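Local coordinates for flagellar assembly protein FliH (Salmonella typhimurium, PDB 5B0O) that supports flagellar assembly and regrowth as a component of the flagellar protein export machinery, at residues E[50-55]-E[82-87]; E[72-77]-E[97-102]; E[105-110]-E[122-127]. All blocks are in the same frame, centred on the assembly; numbering follows the deposited sequence.

Overall arrangement
All three contacts lie in the globular, C-terminal part of the chain, which follows the long helix 6-46. Contact 1 joins the start of helix 53-63 to helix 79-96. Contact 2 pairs two parallel strands, 74-77 and 99-102, which precede and follow that second helix in the chain, so contacts 1 and 2 interlock along the sequence. Contact 3 comes afterwards, setting the loop before strand 112-114 against the start of helix 124-135. Their centres are about 13 to 15 Å apart. Leu55 bridges them, its methyls meeting Val77 and the Gly109-Gly110 backbone. Contacts 1 and 3 also touch the second subunit, joining this small alpha/beta core to the dimer.

Contact 1: residues E[50-55]-E[82-87]; sequences VDNSAL and LQRVEE
Two neighbouring elements of the FliH C-terminal alpha/beta domain meet here. One is the turn leading into helix 53-63, with Val50 and Asn52, together with the helix's first turn, with Leu55; the other is the first turns of helix 79-96, carrying Arg84 and Val85. The contact is modest, with 246 Å² buried in all, and has a polar and an apolar half. In the polar half Arg84 reaches across to the turn before the helix. Its CG stands anti to the carbonyl carbon, and the chain bends at chi3 (-87°), which swings NE back toward residues 50-52. Asn52 projects toward the arginine and sets its OD1 over one face of the guanidinium, with the amide plane turned 60° to the guanidinium plane. The angles to the N-H groups are poor, and no hydrogen bond is assigned. Asn52 ND2 lies further back along the arginine, 3.8 Å from Arg84 CB. The Val50 side chain crosses the arginine at about a right angle, its CG1 3.7 Å from Arg84 NH1. What anchors the charged end lies just outside: Arg84 NH2 makes a salt bridge to Asp81 and a hydrogen bond to the carbonyl of Ala49. Across the dimer, Ala54 packs on Gly45 of the second subunit, and Asp51 O takes a weak hydrogen bond from its Gln46. The apolar half faces the domain interior, where Val85 also touches Ile56 and Ile59 of helix 53-63 and Leu100 of strand 99-102. There the Leu55 and Val85 side chains cross at about a right angle, Leu55 CD2 meeting Val85 CG2 at 4.1 Å.

Contact 2: residues E[72-77]-E[97-102]; sequences KPQLRV and GWRLRG
Pro73 lies across the indole of Trp98, its CB over the face of the five-membered ring in a CH-pi contact, 3.7 Å from the ring centroid. This is the close-packed end. Leu75 CB continues the same apolar layer, 4.2 Å from Trp98 CE3, and Leu75 CD2 is 4.4 Å from Leu100 CD1. Helices 53-63 and 79-96 cover this face through Ile59, Leu62 and Leu93. Between the faces runs the backbone ladder of a beta-alpha-beta unit: strands 74-77 and 99-102 are parallel neighbours, with helix 79-96 as the crossover. Leu75 N bonds Arg99 O at 2.8 Å, and Leu75 O in turn receives Arg101 N at 3.1 Å. Arg99 N reaches Pro73 O, whereas the bond from Val77 N to Arg101 O at the far end is weak. The other face is polar, with Gln74 buried beneath the arginines and solvent reaching chiefly Arg99. Arg76 grips its strand-mate side-on through NE and NH2, Arg76 NE lying 2.8 Å from Gln74 OE1. Arg101 lies alongside Arg76, pointing the same way, with guanidinium planes only 18° apart, and Arg76 NE is 3.4 Å from Arg101 NH1. Nearby Asp103, a weak, long ion partner of Arg101 NH2, could ease this like-charge pairing. Arg99 turns one guanidinium face to Gln74 NE2, 3.7 Å from Arg99 NH2.

Contact 3: residues E[105-110]-E[122-127]; sequences TLHHGG and ASVATR
His107 overlaps Val124 obliquely, its CB and ring base resting against one methyl: Val124 CG2 is 3.7 Å from His107 CG. The valine CG2 sits between its own backbone N and carbonyl carbon. Ala125 CB also lies against the imidazole, 4.1 Å from His107 ND1. The other valine methyl turns to the backbone of the loop, with Val124 CG1 4.0 Å from Gly109 O. That backbone forms a type II beta turn from His107 to Gly110, closed by a weak bond from Gly110 N to His107 O; Gly109 takes its positive phi (87°). At the end of the turn the two backbones meet, Gly110 CA lying 3.5 Å from Ala122 O. The helix that begins here is capped by Ser123, an N-cap whose OG accepts from Thr126 N at 3.2 Å. Asp121 hydrogen-bonds to both the Ser123 and Thr126 hydroxyls, fixing the cap from strand 119-121. Arg127 carries its guanidinium back beneath the carbonyl of Ala122, which lies over one face; its NH1 bonds Val43 O of the second subunit and its NE the backbone of another protein's chain. The loop links strand 99-102 to strand 112-114 and packs on the start of helix 124-135, with Asp80 and Asp81 of helix 79-96 binding His108 and Gly109 N, and Gln58 of helix 53-63 touching Ala122 and Arg127.

Contact 1: residues E[50-55]-E[82-87]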
# COMPACT_ATOMS: atom_id res chain seq x y z
N VAL E 50 23.02 20.84 32.71
CA VAL E 50 22.63 20.87 34.11
C VAL E 50 21.15 21.14 34.33
O VAL E 50 20.68 21.24 35.47
CB VAL E 50 23.44 21.94 34.88
CG1 VAL E 50 24.35 21.28 35.91
CG2 VAL E 50 24.25 22.79 33.91
N ASP E 51 20.39 21.25 33.25
CA ASP E 51 18.96 21.48 33.42
C ASP E 51 18.12 20.21 33.32
O ASP E 51 17.99 19.61 32.25
CB ASP E 51 18.43 22.55 32.46
CG ASP E 51 18.54 23.95 33.05
OD1 ASP E 51 17.67 24.31 33.88
OD2 ASP E 51 19.49 24.67 32.69
N ASN E 52 17.56 19.81 34.46
CA ASN E 52 16.58 18.75 34.51
C ASN E 52 15.19 19.34 34.34
O ASN E 52 14.19 18.64 34.49
CB ASN E 52 16.65 17.97 35.83
CG ASN E 52 17.91 18.26 36.63
OD1 ASN E 52 18.98 17.74 36.33
ND2 ASN E 52 17.76 19.05 37.69
N SER E 53 15.14 20.64 34.05
CA SER E 53 13.88 21.37 34.02
C SER E 53 12.81 20.58 33.26
O SER E 53 11.70 20.40 33.76
CB SER E 53 14.10 22.74 33.36
OG SER E 53 12.95 23.56 33.48
N ALA E 54 13.16 20.08 32.08
CA ALA E 54 12.25 19.27 31.28
C ALA E 54 12.12 17.84 31.81
O ALA E 54 11.02 17.28 31.84
CB ALA E 54 12.70 19.26 29.82
N LEU E 55 13.25 17.26 32.21
CA LEU E 55 13.26 15.92 32.80
C LEU E 55 12.43 15.90 34.08
O LEU E 55 11.60 15.01 34.28
CB LEU E 55 14.69 15.45 33.09
CG LEU E 55 14.84 14.15 33.88
CD1 LEU E 55 14.15 13.03 33.16
CD2 LEU E 55 16.30 13.80 34.10
N LEU E 82 20.91 11.90 38.33
CA LEU E 82 20.39 11.19 39.51
C LEU E 82 20.33 12.01 40.79
O LEU E 82 19.27 12.14 41.39
CB LEU E 82 21.19 9.90 39.76
CG LEU E 82 20.74 9.05 40.94
CD1 LEU E 82 21.04 7.59 40.71
CD2 LEU E 82 21.39 9.51 42.22
N GLN E 83 21.47 12.53 41.23
CA GLN E 83 21.55 13.25 42.50
C GLN E 83 20.58 14.41 42.54
O GLN E 83 19.92 14.64 43.55
CB GLN E 83 22.97 13.76 42.76
CG GLN E 83 23.95 12.71 43.28
CD GLN E 83 25.23 13.33 43.80
OE1 GLN E 83 25.36 14.55 43.87
NE2 GLN E 83 26.19 12.48 44.17
N ARG E 84 20.50 15.14 41.43
CA ARG E 84 19.67 16.33 41.36
C ARG E 84 18.18 15.98 41.39
O ARG E 84 17.39 16.61 42.09
CB ARG E 84 20.03 17.14 40.11
CG ARG E 84 21.52 17.47 40.04
CD ARG E 84 21.88 18.29 38.82
NE ARG E 84 22.14 17.45 37.65
CZ ARG E 84 21.94 17.85 36.40
NH1 ARG E 84 21.44 19.05 36.17
NH2 ARG E 84 22.21 17.04 35.38
N VAL E 85 17.80 14.97 40.62
CA VAL E 85 16.42 14.49 40.61
C VAL E 85 16.07 13.93 41.98
O VAL E 85 15.00 14.18 42.52
CB VAL E 85 16.22 13.39 39.55
CG1 VAL E 85 14.87 12.71 39.72
CG2 VAL E 85 16.36 13.97 38.15
N GLU E 86 17.01 13.18 42.55
CA GLU E 86 16.85 12.64 43.89
C GLU E 86 16.46 13.74 44.86
O GLU E 86 15.56 13.57 45.68
CB GLU E 86 18.15 11.96 44.33
CG GLU E 86 17.97 10.93 45.43
CD GLU E 86 17.65 11.55 46.76
OE1 GLU E 86 17.73 12.79 46.87
OE2 GLU E 86 17.30 10.80 47.70
N GLU E 87 17.12 14.88 44.79
CA GLU E 87 16.79 15.98 45.68
C GLU E 87 15.41 16.58 45.38
O GLU E 87 14.52 16.56 46.24
CB GLU E 87 17.90 17.04 45.63
CG GLU E 87 19.27 16.40 45.69
CD GLU E 87 20.38 17.36 46.06
OE1 GLU E 87 20.16 18.59 45.99
OE2 GLU E 87 21.48 16.88 46.42

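Contact 2: residues E[72-77]-E[97-102]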
# COMPACT_ATOMS: atom_id res chain seq x y z
N LYS E 72 6.19 -2.80 42.05
CA LYS E 72 7.45 -2.35 42.63
C LYS E 72 8.15 -1.43 41.66
O LYS E 72 9.28 -1.70 41.24
CB LYS E 72 8.36 -3.54 42.98
CG LYS E 72 7.80 -4.49 44.02
CD LYS E 72 8.83 -5.55 44.41
CE LYS E 72 9.30 -6.35 43.20
NZ LYS E 72 8.22 -7.18 42.58
N PRO E 73 7.49 -0.33 41.31
CA PRO E 73 7.96 0.61 40.29
C PRO E 73 9.33 1.17 40.65
O PRO E 73 9.58 1.45 41.82
CB PRO E 73 6.92 1.74 40.34
CG PRO E 73 5.71 1.10 40.92
CD PRO E 73 6.23 0.13 41.93
N GLN E 74 10.20 1.30 39.65
CA GLN E 74 11.50 1.93 39.85
C GLN E 74 11.81 2.90 38.71
O GLN E 74 11.73 2.54 37.54
CB GLN E 74 12.61 0.88 39.99
CG GLN E 74 13.21 0.40 38.67
CD GLN E 74 14.22 -0.72 38.86
OE1 GLN E 74 14.64 -1.37 37.89
NE2 GLN E 74 14.62 -0.95 40.11
N LEU E 75 12.11 4.15 39.06
CA LEU E 75 12.51 5.16 38.09
C LEU E 75 14.02 5.12 37.93
O LEU E 75 14.76 5.00 38.91
CB LEU E 75 12.08 6.56 38.54
CG LEU E 75 12.67 7.78 37.84
CD1 LEU E 75 12.27 7.82 36.39
CD2 LEU E 75 12.23 9.06 38.53
N ARG E 76 14.48 5.19 36.68
CA ARG E 76 15.90 5.14 36.38
C ARG E 76 16.30 6.35 35.57
O ARG E 76 15.61 6.71 34.60
CB ARG E 76 16.25 3.89 35.57
CG ARG E 76 15.84 2.59 36.20
CD ARG E 76 16.03 1.45 35.22
NE ARG E 76 15.34 0.24 35.65
CZ ARG E 76 15.20 -0.84 34.90
NH1 ARG E 76 15.70 -0.86 33.67
NH2 ARG E 76 14.56 -1.91 35.37
N VAL E 77 17.40 6.98 35.96
CA VAL E 77 17.97 8.07 35.19
C VAL E 77 19.48 7.91 35.17
O VAL E 77 20.03 7.12 35.94
CB VAL E 77 17.60 9.43 35.79
CG1 VAL E 77 18.02 10.54 34.85
CG2 VAL E 77 16.11 9.50 36.03
N GLY E 97 5.70 5.63 46.36
CA GLY E 97 6.22 4.29 46.56
C GLY E 97 7.23 3.84 45.52
O GLY E 97 7.62 2.67 45.52
N TRP E 98 7.65 4.75 44.65
CA TRP E 98 8.67 4.42 43.65
C TRP E 98 10.04 4.43 44.28
O TRP E 98 10.25 5.08 45.30
CB TRP E 98 8.67 5.43 42.50
CG TRP E 98 7.46 5.39 41.63
CD1 TRP E 98 6.32 4.69 41.84
CD2 TRP E 98 7.26 6.10 40.40
NE1 TRP E 98 5.42 4.91 40.83
CE2 TRP E 98 5.98 5.78 39.93
CE3 TRP E 98 8.05 6.98 39.64
CZ2 TRP E 98 5.46 6.30 38.74
CZ3 TRP E 98 7.53 7.50 38.47
CH2 TRP E 98 6.25 7.15 38.03
N ARG E 99 10.98 3.70 43.68
CA ARG E 99 12.38 3.79 44.10
C ARG E 99 13.24 4.23 42.93
O ARG E 99 12.82 4.16 41.78
CB ARG E 99 12.88 2.48 44.71
CG ARG E 99 12.92 1.32 43.76
CD ARG E 99 13.01 0.01 44.54
NE ARG E 99 12.79 -1.14 43.68
CZ ARG E 99 13.62 -2.18 43.58
NH1 ARG E 99 14.73 -2.21 44.32
NH2 ARG E 99 13.33 -3.17 42.76
N LEU E 100 14.43 4.73 43.23
CA LEU E 100 15.29 5.32 42.21
C LEU E 100 16.65 4.63 42.12
O LEU E 100 17.24 4.23 43.13
CB LEU E 100 15.46 6.81 42.45
CG LEU E 100 16.04 7.60 41.28
CD1 LEU E 100 15.59 9.05 41.33
CD2 LEU E 100 17.55 7.51 41.26
N ARG E 101 17.13 4.50 40.90
CA ARG E 101 18.42 3.89 40.61
C ARG E 101 19.09 4.75 39.56
O ARG E 101 18.43 5.49 38.84
CB ARG E 101 18.22 2.51 40.00
CG ARG E 101 17.90 1.40 40.97
CD ARG E 101 17.77 0.11 40.18
NE ARG E 101 18.38 0.26 38.85
CZ ARG E 101 18.11 -0.51 37.80
NH1 ARG E 101 17.22 -1.49 37.90
NH2 ARG E 101 18.71 -0.28 36.64
N GLY E 102 20.42 4.67 39.48
CA GLY E 102 21.09 5.18 38.30
C GLY E 102 21.12 4.10 37.24
O GLY E 102 21.36 2.93 37.53

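Contact 3: residues E[105-110]-E[122-127]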
# COMPACT_ATOMS: atom_id res chain seq x y z
N THR E 105 22.97 3.69 31.00
CA THR E 105 22.67 3.68 29.57
C THR E 105 21.57 4.65 29.16
O THR E 105 21.20 4.72 28.00
CB THR E 105 22.31 2.28 29.09
OG1 THR E 105 20.96 1.99 29.45
CG2 THR E 105 23.22 1.26 29.73
N LEU E 106 21.04 5.40 30.11
CA LEU E 106 20.07 6.42 29.75
C LEU E 106 20.81 7.71 29.48
O LEU E 106 21.76 8.05 30.17
CB LEU E 106 19.00 6.61 30.85
CG LEU E 106 18.19 5.37 31.24
CD1 LEU E 106 17.22 5.68 32.37
CD2 LEU E 106 17.44 4.78 30.05
N HIS E 107 20.41 8.42 28.44
CA HIS E 107 21.00 9.72 28.16
C HIS E 107 20.37 10.78 29.05
O HIS E 107 19.25 10.62 29.53
CB HIS E 107 20.84 10.09 26.69
CG HIS E 107 21.38 9.06 25.74
ND1 HIS E 107 20.68 7.91 25.42
CD2 HIS E 107 22.53 9.00 25.05
CE1 HIS E 107 21.39 7.19 24.57
NE2 HIS E 107 22.52 7.83 24.32
N HIS E 108 21.12 11.85 29.29
CA HIS E 108 20.67 12.95 30.13
C HIS E 108 19.34 13.50 29.63
O HIS E 108 19.13 13.62 28.43
CB HIS E 108 21.71 14.07 30.13
CG HIS E 108 23.08 13.63 30.53
ND1 HIS E 108 23.77 12.63 29.88
CD2 HIS E 108 23.90 14.07 31.52
CE1 HIS E 108 24.96 12.47 30.44
NE2 HIS E 108 25.06 13.33 31.44
N GLY E 109 18.44 13.85 30.55
CA GLY E 109 17.19 14.50 30.18
C GLY E 109 16.08 13.53 29.83
O GLY E 109 15.06 13.91 29.27
N GLY E 110 16.29 12.26 30.19
CA GLY E 110 15.35 11.20 29.88
C GLY E 110 15.38 10.11 30.93
O GLY E 110 16.35 9.98 31.67
N ALA E 122 10.49 7.19 28.94
CA ALA E 122 10.79 8.59 28.64
C ALA E 122 12.22 8.83 28.13
O ALA E 122 12.67 9.96 28.06
CB ALA E 122 10.47 9.47 29.82
N SER E 123 12.95 7.75 27.85
CA SER E 123 14.31 7.85 27.32
C SER E 123 14.41 8.65 26.02
O SER E 123 13.54 8.56 25.16
CB SER E 123 14.88 6.44 27.08
OG SER E 123 14.26 5.81 25.98
N VAL E 124 15.46 9.45 25.88
CA VAL E 124 15.69 10.19 24.63
C VAL E 124 16.14 9.23 23.54
O VAL E 124 16.14 9.57 22.37
CB VAL E 124 16.75 11.32 24.77
CG1 VAL E 124 16.29 12.39 25.76
CG2 VAL E 124 18.10 10.76 25.15
N ALA E 125 16.53 8.03 23.95
CA ALA E 125 16.95 7.00 23.01
C ALA E 125 15.78 6.55 22.15
O ALA E 125 15.90 6.38 20.94
CB ALA E 125 17.53 5.82 23.77
N THR E 126 14.64 6.33 22.80
CA THR E 126 13.44 5.91 22.11
C THR E 126 12.80 7.08 21.37
O THR E 126 12.24 6.90 20.30
CB THR E 126 12.47 5.20 23.07
OG1 THR E 126 13.05 3.95 23.47
CG2 THR E 126 11.14 4.94 22.41
N ARG E 127 12.90 8.28 21.92
CA ARG E 127 12.39 9.46 21.22
C ARG E 127 13.13 9.73 19.92
O ARG E 127 12.57 10.34 19.01
CB ARG E 127 12.46 10.69 22.11
CG ARG E 127 11.81 10.54 23.46
CD ARG E 127 12.08 11.78 24.27
NE ARG E 127 11.33 11.82 25.52
CZ ARG E 127 11.55 12.71 26.47
NH1 ARG E 127 12.50 13.62 26.32
NH2 ARG E 127 10.82 12.68 27.58